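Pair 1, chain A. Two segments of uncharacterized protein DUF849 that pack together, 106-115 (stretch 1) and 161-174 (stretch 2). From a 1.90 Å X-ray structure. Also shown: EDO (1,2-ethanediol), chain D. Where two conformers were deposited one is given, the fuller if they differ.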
# COMPACT_ATOMS: atom_id res chain seq x y z
N ARG A 106 -38.56 -12.45 -4.08
CA ARG A 106 -38.35 -11.91 -2.73
C ARG A 106 -37.30 -12.76 -1.99
O ARG A 106 -37.58 -13.34 -0.94
CB ARG A 106 -39.68 -11.77 -1.99
CG ARG A 106 -40.61 -10.71 -2.63
CD ARG A 106 -42.00 -10.68 -2.01
NE ARG A 106 -42.01 -10.25 -0.62
CZ ARG A 106 -42.25 -9.00 -0.17
NH1 ARG A 106 -42.48 -7.98 -1.01
NH2 ARG A 106 -42.23 -8.77 1.14
N PRO A 107 -36.06 -12.83 -2.55
CA PRO A 107 -35.03 -13.68 -1.99
C PRO A 107 -34.40 -13.12 -0.72
O PRO A 107 -34.55 -11.94 -0.41
CB PRO A 107 -33.99 -13.73 -3.11
CG PRO A 107 -34.07 -12.38 -3.70
CD PRO A 107 -35.53 -12.05 -3.68
N GLU A 108 -33.69 -13.98 0.00
CA GLU A 108 -32.93 -13.57 1.17
C GLU A 108 -31.77 -12.65 0.78
O GLU A 108 -31.41 -11.74 1.55
CB GLU A 108 -32.34 -14.77 1.91
CG GLU A 108 -33.35 -15.67 2.54
CD GLU A 108 -32.66 -16.71 3.37
OE1 GLU A 108 -32.40 -16.44 4.56
OE2 GLU A 108 -32.37 -17.78 2.81
N VAL A 109 -31.18 -12.92 -0.39
CA VAL A 109 -30.06 -12.16 -0.90
C VAL A 109 -30.21 -11.86 -2.40
O VAL A 109 -30.75 -12.67 -3.16
CB VAL A 109 -28.70 -12.89 -0.64
CG1 VAL A 109 -27.52 -12.08 -1.19
CG2 VAL A 109 -28.52 -13.16 0.87
N ALA A 110 -29.80 -10.66 -2.79
CA ALA A 110 -29.71 -10.26 -4.20
C ALA A 110 -28.39 -9.56 -4.43
O ALA A 110 -27.89 -8.88 -3.52
CB ALA A 110 -30.88 -9.34 -4.60
N SER A 111 -27.82 -9.71 -5.62
CA SER A 111 -26.58 -9.00 -5.95
C SER A 111 -26.95 -7.53 -6.20
O SER A 111 -28.09 -7.23 -6.56
CB SER A 111 -25.84 -9.62 -7.15
OG SER A 111 -26.60 -9.53 -8.33
N MSE A 112 -26.00 -6.63 -5.96
CA MSE A 112 -26.21 -5.19 -6.14
C MSE A 112 -24.91 -4.60 -6.66
O MSE A 112 -23.96 -4.45 -5.91
CB MSE A 112 -26.64 -4.56 -4.80
CG MSE A 112 -26.89 -3.06 -4.76
SE MSE A 112 -28.30 -2.46 -5.94
CE MSE A 112 -29.81 -3.67 -5.38
N ASN A 113 -24.88 -4.28 -7.95
CA ASN A 113 -23.69 -3.74 -8.60
C ASN A 113 -23.53 -2.28 -8.19
O ASN A 113 -24.46 -1.49 -8.36
CB ASN A 113 -23.80 -3.96 -10.09
CG ASN A 113 -23.83 -5.44 -10.44
OD1 ASN A 113 -22.86 -6.15 -10.21
ND2 ASN A 113 -24.98 -5.93 -10.93
N MSE A 114 -22.36 -1.94 -7.63
CA MSE A 114 -22.14 -0.61 -6.99
C MSE A 114 -21.61 0.54 -7.85
O MSE A 114 -21.28 1.60 -7.32
CB MSE A 114 -21.31 -0.79 -5.71
CG MSE A 114 -22.07 -1.47 -4.58
SE MSE A 114 -23.78 -0.63 -4.18
CE MSE A 114 -23.22 1.09 -3.92
N GLY A 115 -21.60 0.37 -9.16
CA GLY A 115 -21.19 1.47 -10.03
C GLY A 115 -21.30 1.11 -11.48
O GLY A 115 -21.45 -0.07 -11.82
N GLU A 161 -36.63 -0.74 -3.48
CA GLU A 161 -37.61 -1.75 -3.88
C GLU A 161 -37.33 -3.13 -3.29
O GLU A 161 -38.23 -3.76 -2.74
CB GLU A 161 -37.70 -1.87 -5.40
CG GLU A 161 -38.23 -0.62 -6.07
CD GLU A 161 -38.36 -0.73 -7.57
OE1 GLU A 161 -38.09 -1.81 -8.14
OE2 GLU A 161 -38.76 0.27 -8.19
N LEU A 162 -36.08 -3.58 -3.40
CA LEU A 162 -35.69 -4.89 -2.87
C LEU A 162 -35.49 -4.87 -1.36
O LEU A 162 -35.77 -5.87 -0.70
CB LEU A 162 -34.48 -5.45 -3.62
CG LEU A 162 -34.66 -5.60 -5.13
CD1 LEU A 162 -33.37 -6.17 -5.75
CD2 LEU A 162 -35.85 -6.48 -5.50
N GLY A 163 -35.04 -3.74 -0.80
CA GLY A 163 -34.91 -3.60 0.66
C GLY A 163 -36.24 -3.76 1.39
O GLY A 163 -36.27 -4.34 2.48
N ALA A 164 -37.31 -3.27 0.77
CA ALA A 164 -38.69 -3.34 1.30
C ALA A 164 -39.17 -4.76 1.60
O ALA A 164 -39.95 -4.96 2.53
CB ALA A 164 -39.67 -2.66 0.32
N SER A 165 -38.73 -5.75 0.81
CA SER A 165 -39.07 -7.16 1.05
C SER A 165 -38.09 -7.88 2.02
O SER A 165 -38.18 -9.10 2.16
CB SER A 165 -39.13 -7.91 -0.30
OG SER A 165 -37.89 -7.88 -0.97
N GLY A 166 -37.17 -7.14 2.66
CA GLY A 166 -36.20 -7.71 3.62
C GLY A 166 -34.94 -8.32 3.03
O GLY A 166 -34.16 -8.99 3.74
N THR A 167 -34.71 -8.08 1.74
CA THR A 167 -33.54 -8.60 1.04
C THR A 167 -32.26 -7.99 1.57
O THR A 167 -32.23 -6.79 1.83
CB THR A 167 -33.61 -8.26 -0.46
OG1 THR A 167 -34.90 -8.62 -0.97
CG2 THR A 167 -32.51 -8.96 -1.26
N ARG A 168 -31.21 -8.81 1.74
CA ARG A 168 -29.87 -8.33 2.08
C ARG A 168 -29.07 -8.36 0.78
O ARG A 168 -29.28 -9.23 -0.07
CB ARG A 168 -29.17 -9.20 3.14
CG ARG A 168 -29.93 -9.42 4.44
CD ARG A 168 -30.57 -8.17 4.99
NE ARG A 168 -29.59 -7.10 5.22
CZ ARG A 168 -29.07 -6.75 6.40
NH1 ARG A 168 -29.41 -7.35 7.53
NH2 ARG A 168 -28.21 -5.75 6.45
N PHE A 169 -28.15 -7.43 0.62
CA PHE A 169 -27.39 -7.35 -0.63
C PHE A 169 -25.96 -7.83 -0.60
O PHE A 169 -25.26 -7.68 0.40
CB PHE A 169 -27.39 -5.92 -1.17
CG PHE A 169 -28.76 -5.37 -1.39
CD1 PHE A 169 -29.60 -5.95 -2.35
CD2 PHE A 169 -29.23 -4.30 -0.64
CE1 PHE A 169 -30.91 -5.46 -2.55
CE2 PHE A 169 -30.53 -3.80 -0.83
CZ PHE A 169 -31.37 -4.38 -1.78
N GLU A 170 -25.57 -8.43 -1.72
CA GLU A 170 -24.19 -8.82 -2.01
C GLU A 170 -23.75 -7.61 -2.85
O GLU A 170 -24.11 -7.50 -4.02
CB GLU A 170 -24.13 -10.14 -2.82
CG GLU A 170 -22.71 -10.66 -3.25
CD GLU A 170 -22.73 -11.70 -4.40
OE1 GLU A 170 -23.78 -11.90 -5.05
OE2 GLU A 170 -21.68 -12.30 -4.72
N PHE A 171 -23.00 -6.69 -2.23
CA PHE A 171 -22.54 -5.46 -2.92
C PHE A 171 -21.35 -5.78 -3.82
O PHE A 171 -20.25 -6.04 -3.31
CB PHE A 171 -22.18 -4.37 -1.90
CG PHE A 171 -23.31 -3.98 -0.99
CD1 PHE A 171 -24.38 -3.25 -1.49
CD2 PHE A 171 -23.29 -4.32 0.36
CE1 PHE A 171 -25.45 -2.87 -0.65
CE2 PHE A 171 -24.34 -3.94 1.21
CZ PHE A 171 -25.43 -3.22 0.70
N GLU A 172 -21.56 -5.75 -5.14
CA GLU A 172 -20.50 -6.08 -6.11
C GLU A 172 -19.71 -4.82 -6.40
O GLU A 172 -20.24 -3.88 -6.97
CB GLU A 172 -21.02 -6.64 -7.44
CG GLU A 172 -22.17 -7.60 -7.37
CD GLU A 172 -21.93 -8.78 -6.50
OE1 GLU A 172 -20.78 -9.20 -6.30
OE2 GLU A 172 -22.94 -9.33 -6.04
N CYS A 173 -18.43 -4.83 -6.01
CA CYS A 173 -17.54 -3.69 -6.14
C CYS A 173 -16.41 -4.07 -7.10
O CYS A 173 -15.55 -4.87 -6.76
CB CYS A 173 -17.00 -3.33 -4.75
SG CYS A 173 -18.32 -2.84 -3.57
N TYR A 174 -16.45 -3.51 -8.31
CA TYR A 174 -15.48 -3.77 -9.40
C TYR A 174 -14.29 -2.82 -9.42
O TYR A 174 -13.41 -2.98 -10.25
CB TYR A 174 -16.17 -3.66 -10.77
CG TYR A 174 -17.26 -4.65 -11.00
CD1 TYR A 174 -18.53 -4.45 -10.46
CD2 TYR A 174 -17.05 -5.79 -11.79
CE1 TYR A 174 -19.56 -5.35 -10.66
CE2 TYR A 174 -18.10 -6.71 -12.01
CZ TYR A 174 -19.35 -6.47 -11.44
OH TYR A 174 -20.41 -7.33 -11.63
C1 EDO D . -18.47 -12.45 -13.34
O1 EDO D . -17.18 -13.07 -13.33
C2 EDO D . -18.36 -11.04 -12.78
O2 EDO D . -19.54 -10.29 -13.08
O HOH W 1 -40.40 -11.07 2.78
O HOH W 2 -36.85 -10.22 -0.36
O HOH W 3 -32.81 -11.35 3.81

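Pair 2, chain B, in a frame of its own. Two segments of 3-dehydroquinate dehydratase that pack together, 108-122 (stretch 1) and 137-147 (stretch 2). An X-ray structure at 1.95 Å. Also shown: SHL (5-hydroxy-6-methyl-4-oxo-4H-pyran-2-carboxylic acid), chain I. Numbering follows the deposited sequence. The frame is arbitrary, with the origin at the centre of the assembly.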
# COMPACT_ATOMS: atom_id res chain seq x y z
N ILE B 108 -10.81 -1.14 -35.40
CA ILE B 108 -11.49 -0.61 -34.24
C ILE B 108 -11.02 0.82 -33.96
O ILE B 108 -11.84 1.67 -33.60
CB ILE B 108 -11.36 -1.54 -33.00
CG1 ILE B 108 -12.04 -2.87 -33.28
CG2 ILE B 108 -11.99 -0.89 -31.76
CD1 ILE B 108 -13.43 -2.76 -33.87
N SER B 109 -9.73 1.09 -34.15
CA SER B 109 -9.21 2.46 -33.99
C SER B 109 -9.89 3.38 -34.98
O SER B 109 -10.13 4.54 -34.68
CB SER B 109 -7.70 2.55 -34.24
OG SER B 109 -6.97 1.82 -33.30
N ASN B 110 -10.18 2.86 -36.17
CA ASN B 110 -10.81 3.64 -37.22
C ASN B 110 -12.26 4.06 -36.93
O ASN B 110 -12.73 5.04 -37.50
CB ASN B 110 -10.76 2.88 -38.56
CG ASN B 110 -11.15 3.75 -39.72
OD1 ASN B 110 -10.60 4.83 -39.89
ND2 ASN B 110 -12.12 3.29 -40.53
N THR B 111 -12.95 3.34 -36.04
CA THR B 111 -14.35 3.68 -35.73
C THR B 111 -14.51 5.02 -35.04
O THR B 111 -15.55 5.64 -35.13
CB THR B 111 -15.03 2.64 -34.81
OG1 THR B 111 -14.37 2.63 -33.54
CG2 THR B 111 -15.00 1.26 -35.44
N GLY B 112 -13.47 5.47 -34.35
CA GLY B 112 -13.54 6.69 -33.56
C GLY B 112 -14.26 6.44 -32.23
O GLY B 112 -14.45 7.36 -31.45
N LEU B 113 -14.61 5.18 -31.96
CA LEU B 113 -15.34 4.83 -30.73
C LEU B 113 -14.44 4.46 -29.53
O LEU B 113 -14.94 4.39 -28.41
CB LEU B 113 -16.32 3.68 -31.00
CG LEU B 113 -17.37 3.94 -32.08
CD1 LEU B 113 -18.33 2.76 -32.21
CD2 LEU B 113 -18.14 5.23 -31.79
N VAL B 114 -13.15 4.20 -29.77
CA VAL B 114 -12.21 3.88 -28.66
C VAL B 114 -11.22 5.00 -28.44
O VAL B 114 -10.75 5.64 -29.39
CB VAL B 114 -11.46 2.52 -28.88
CG1 VAL B 114 -12.47 1.36 -28.98
CG2 VAL B 114 -10.57 2.56 -30.10
N ASP B 115 -10.89 5.25 -27.18
CA ASP B 115 -10.01 6.34 -26.79
C ASP B 115 -8.56 5.89 -26.67
O ASP B 115 -7.64 6.70 -26.88
CB ASP B 115 -10.51 6.92 -25.49
CG ASP B 115 -11.90 7.45 -25.62
OD1 ASP B 115 -12.08 8.43 -26.37
OD2 ASP B 115 -12.82 6.87 -25.02
N LEU B 116 -8.37 4.62 -26.30
CA LEU B 116 -7.05 3.99 -26.20
C LEU B 116 -7.13 2.55 -26.68
O LEU B 116 -8.19 1.92 -26.64
CB LEU B 116 -6.54 3.91 -24.74
CG LEU B 116 -6.69 5.11 -23.82
CD1 LEU B 116 -8.03 5.05 -23.07
CD2 LEU B 116 -5.56 5.14 -22.82
N ILE B 117 -5.99 2.03 -27.11
CA ILE B 117 -5.85 0.62 -27.44
C ILE B 117 -4.59 0.11 -26.77
O ILE B 117 -3.66 0.88 -26.56
CB ILE B 117 -5.76 0.33 -28.98
CG1 ILE B 117 -4.61 1.12 -29.63
CG2 ILE B 117 -7.06 0.63 -29.64
CD1 ILE B 117 -4.30 0.68 -31.11
N ASP B 118 -4.57 -1.18 -26.46
CA ASP B 118 -3.40 -1.81 -25.84
C ASP B 118 -2.76 -2.73 -26.87
O ASP B 118 -3.42 -3.66 -27.36
CB ASP B 118 -3.80 -2.55 -24.54
CG ASP B 118 -2.65 -3.37 -23.91
OD1 ASP B 118 -1.98 -4.12 -24.64
OD2 ASP B 118 -2.48 -3.32 -22.66
N VAL B 119 -1.51 -2.45 -27.23
CA VAL B 119 -0.78 -3.29 -28.17
C VAL B 119 0.45 -3.89 -27.44
O VAL B 119 1.12 -3.22 -26.69
CB VAL B 119 -0.38 -2.52 -29.46
CG1 VAL B 119 -1.62 -1.85 -30.08
CG2 VAL B 119 0.65 -1.50 -29.19
N GLU B 120 0.72 -5.16 -27.70
CA GLU B 120 1.80 -5.87 -27.02
C GLU B 120 3.17 -5.69 -27.66
O GLU B 120 3.33 -5.93 -28.86
CB GLU B 120 1.43 -7.35 -26.97
CG GLU B 120 0.27 -7.61 -26.07
CD GLU B 120 -0.43 -8.93 -26.36
OE1 GLU B 120 0.01 -9.66 -27.28
OE2 GLU B 120 -1.41 -9.23 -25.66
N LEU B 121 4.16 -5.29 -26.85
CA LEU B 121 5.56 -5.13 -27.29
C LEU B 121 6.07 -6.36 -28.07
O LEU B 121 6.77 -6.24 -29.08
CB LEU B 121 6.46 -4.93 -26.07
CG LEU B 121 7.94 -4.69 -26.33
CD1 LEU B 121 8.16 -3.41 -27.15
CD2 LEU B 121 8.71 -4.63 -25.02
N PHE B 122 5.69 -7.53 -27.59
CA PHE B 122 6.15 -8.80 -28.11
C PHE B 122 5.69 -9.10 -29.56
O PHE B 122 6.24 -9.98 -30.21
CB PHE B 122 5.76 -9.93 -27.13
CG PHE B 122 6.69 -11.11 -27.16
CD1 PHE B 122 8.00 -10.98 -26.70
CD2 PHE B 122 6.26 -12.36 -27.57
CE1 PHE B 122 8.87 -12.04 -26.69
CE2 PHE B 122 7.13 -13.44 -27.57
CZ PHE B 122 8.44 -13.29 -27.13
N LYS B 137 -2.98 8.52 -36.13
CA LYS B 137 -3.66 9.20 -37.20
C LYS B 137 -5.13 9.44 -36.81
O LYS B 137 -5.72 10.44 -37.21
CB LYS B 137 -3.58 8.40 -38.49
CG LYS B 137 -4.15 9.11 -39.67
CD LYS B 137 -3.99 8.32 -40.93
CE LYS B 137 -4.53 9.11 -42.11
NZ LYS B 137 -4.31 8.42 -43.40
N LYS B 138 -5.70 8.53 -36.04
CA LYS B 138 -7.10 8.63 -35.60
C LYS B 138 -7.26 9.22 -34.18
O LYS B 138 -8.31 9.13 -33.59
CB LYS B 138 -7.75 7.24 -35.64
CG LYS B 138 -7.74 6.58 -37.01
CD LYS B 138 -8.40 7.45 -38.09
CE LYS B 138 -9.82 7.86 -37.69
NZ LYS B 138 -10.44 8.81 -38.69
N GLU B 139 -6.20 9.81 -33.64
CA GLU B 139 -6.25 10.44 -32.31
C GLU B 139 -6.60 9.45 -31.17
O GLU B 139 -7.25 9.81 -30.19
CB GLU B 139 -7.22 11.63 -32.32
CG GLU B 139 -6.99 12.57 -33.49
CD GLU B 139 -7.83 13.85 -33.41
OE1 GLU B 139 -8.84 13.93 -34.12
OE2 GLU B 139 -7.48 14.76 -32.64
N VAL B 140 -6.16 8.22 -31.34
CA VAL B 140 -6.34 7.18 -30.36
C VAL B 140 -5.02 7.05 -29.60
O VAL B 140 -3.96 7.04 -30.21
CB VAL B 140 -6.68 5.84 -31.04
CG1 VAL B 140 -6.72 4.67 -30.01
CG2 VAL B 140 -7.98 5.97 -31.79
N LYS B 141 -5.09 6.99 -28.27
CA LYS B 141 -3.90 6.83 -27.44
C LYS B 141 -3.47 5.37 -27.38
O LYS B 141 -4.29 4.45 -27.45
CB LYS B 141 -4.13 7.38 -26.03
CG LYS B 141 -4.60 8.81 -26.00
CD LYS B 141 -3.65 9.77 -26.72
CE LYS B 141 -4.18 11.19 -26.62
NZ LYS B 141 -3.40 12.15 -27.44
N VAL B 142 -2.17 5.14 -27.23
CA VAL B 142 -1.69 3.78 -27.26
C VAL B 142 -0.93 3.38 -26.01
O VAL B 142 -0.04 4.09 -25.55
CB VAL B 142 -0.79 3.53 -28.48
CG1 VAL B 142 -0.26 2.06 -28.49
CG2 VAL B 142 -1.57 3.81 -29.77
N ILE B 143 -1.34 2.25 -25.46
CA ILE B 143 -0.64 1.60 -24.38
C ILE B 143 0.16 0.49 -25.09
O ILE B 143 -0.41 -0.25 -25.89
CB ILE B 143 -1.62 0.91 -23.38
CG1 ILE B 143 -2.32 1.93 -22.50
CG2 ILE B 143 -0.87 -0.08 -22.49
CD1 ILE B 143 -3.36 1.31 -21.58
N ILE B 144 1.48 0.43 -24.88
CA ILE B 144 2.25 -0.70 -25.38
C ILE B 144 2.54 -1.50 -24.11
O ILE B 144 3.06 -0.96 -23.15
CB ILE B 144 3.54 -0.30 -26.10
CG1 ILE B 144 3.20 0.54 -27.33
CG2 ILE B 144 4.35 -1.56 -26.47
CD1 ILE B 144 4.42 0.97 -28.20
N SER B 145 2.14 -2.75 -24.09
CA SER B 145 2.27 -3.55 -22.88
C SER B 145 3.20 -4.74 -23.01
O SER B 145 3.46 -5.24 -24.10
CB SER B 145 0.88 -4.05 -22.45
OG SER B 145 0.34 -4.96 -23.39
N ASN B 146 3.68 -5.18 -21.85
CA ASN B 146 4.51 -6.38 -21.74
C ASN B 146 4.22 -7.06 -20.41
O ASN B 146 4.02 -6.38 -19.38
CB ASN B 146 5.99 -6.02 -21.87
CG ASN B 146 6.91 -7.23 -21.77
OD1 ASN B 146 7.77 -7.29 -20.88
ND2 ASN B 146 6.73 -8.21 -22.64
N HIS B 147 4.21 -8.38 -20.41
CA HIS B 147 3.93 -9.17 -19.22
C HIS B 147 4.93 -10.28 -18.99
O HIS B 147 5.48 -10.85 -19.94
CB HIS B 147 2.57 -9.83 -19.36
CG HIS B 147 1.47 -8.87 -19.67
ND1 HIS B 147 1.27 -8.37 -20.94
CD2 HIS B 147 0.50 -8.33 -18.89
CE1 HIS B 147 0.24 -7.55 -20.92
NE2 HIS B 147 -0.25 -7.51 -19.69
OAD SHL I . -4.95 -5.97 -13.12
CAH SHL I . -4.26 -6.93 -13.54
OAA SHL I . -4.12 -7.97 -12.85
CAK SHL I . -3.63 -6.82 -14.84
OAG SHL I . -3.83 -5.61 -15.59
CAF SHL I . -3.40 -5.56 -16.93
CAL SHL I . -3.70 -4.46 -17.66
CAJ SHL I . -2.79 -6.65 -17.43
OAC SHL I . -2.39 -6.65 -18.70
CAI SHL I . -2.57 -7.76 -16.66
CAE SHL I . -2.98 -7.85 -15.39
OAB SHL I . -1.93 -8.80 -17.18
O HOH W 4 -7.99 9.18 -27.67
O HOH W 5 4.46 -7.77 -24.85

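Two parallel β-strands packed edge to edge, in pair 1 and pair 2. Fourteen central residues superpose with an RMSD of 0.7 Å over N, CA and C. Strands 109-113 and 168-173 of pair 1 run at 31° to each other, strands 116-120 and 141-147 of pair 2 at 37°, and the buried surface is similar, 863 and 885 Å². Each pair has five parallel bridges in the same register: V109(A)–R168(A) to N113(A)–E172(A) match L116(B)–K141(B) to E120(B)–S145(B).

The backbone ladder is the same rung by rung. It opens with R168(A) N to E108(A) O (2.9 Å) in pair 1 and K141(B) N to D115(B) O (2.9 Å) in pair 2. It closes with M114(A) N to E172(A) O (2.9 Å) and L121(B) N to S145(B) O (2.8 Å). Four further hydrogen bonds lie between these ends in each pair, and CA-H...O contacts such as V109(A) CA to R168(A) O and L116(B) CA to K141(B) O (both 3.1 Å) supplement them. A water extends the ladder at the same place in both: one donates to E108(A) O and G166(A) O (both 2.7 Å), the other to D115(B) O (2.6 Å) and E139(B) O (2.7 Å), and G166(A) matches E139(B).

The face carrying A110(A), M112(A), F169(A) and F171(A) is apolar in both pairs but filled differently. Pair 1 combines a small alanine with long selenomethionine and phenylalanine side chains. M112(A) CE sits over the face of the F169(A) ring, 3.5 Å from CE1, and M114(A) SE reaches F171(A) CD1 at 3.8 Å. Pair 2 places branched aliphatic residues at the four matching positions: V119(B) CG2 lies 3.7 Å from V142(B) CG1 and 3.8 Å from I144(B) CG1, while I117(B) CG1 meets V142(B) CG2 at 4.1 Å. Just ahead of the second strand, T167(A) and V140(B) nearly coincide, their side-chain centres 0.9 Å apart. Both offer a methyl to the first strand, T167(A) CG2 to A110(A) CB at 3.7 Å and V140(B) CG1 to I117(B) CG2 at 4.1 Å. The threonine also donates from OG1 to L162(A) O (2.9 Å) and accepts a proton from a water at 2.6 Å, a polar role that valine cannot take.

The other face is largely polar in both pairs, but E170(A) is matched by I143(B). In pair 1, S111(A), E170(A) and E172(A) cluster there; S111(A) CB approaches E172(A) OE2 at 3.1 Å, and E170(A) OE1 lies 2.9 Å from that same OE2, two acceptors without a hydrogen bond. In pair 2 the matching residues are D118(B), I143(B) and S145(B). S145(B) OG donates to D118(B) OD1 (2.8 Å), a direct cross-strand link, while the isoleucine brings CG2 to 3.6 Å from D118(B) OD2.

Two residues earlier than T167(A) and V140(B), S165(A) matches K138(B) more loosely, CA atoms 1.6 Å apart. S165(A) CB lies over one face of the R106(A) guanidinium, 3.3 Å from CZ, whereas K138(B) CB packs 3.7 Å from S109(B) O.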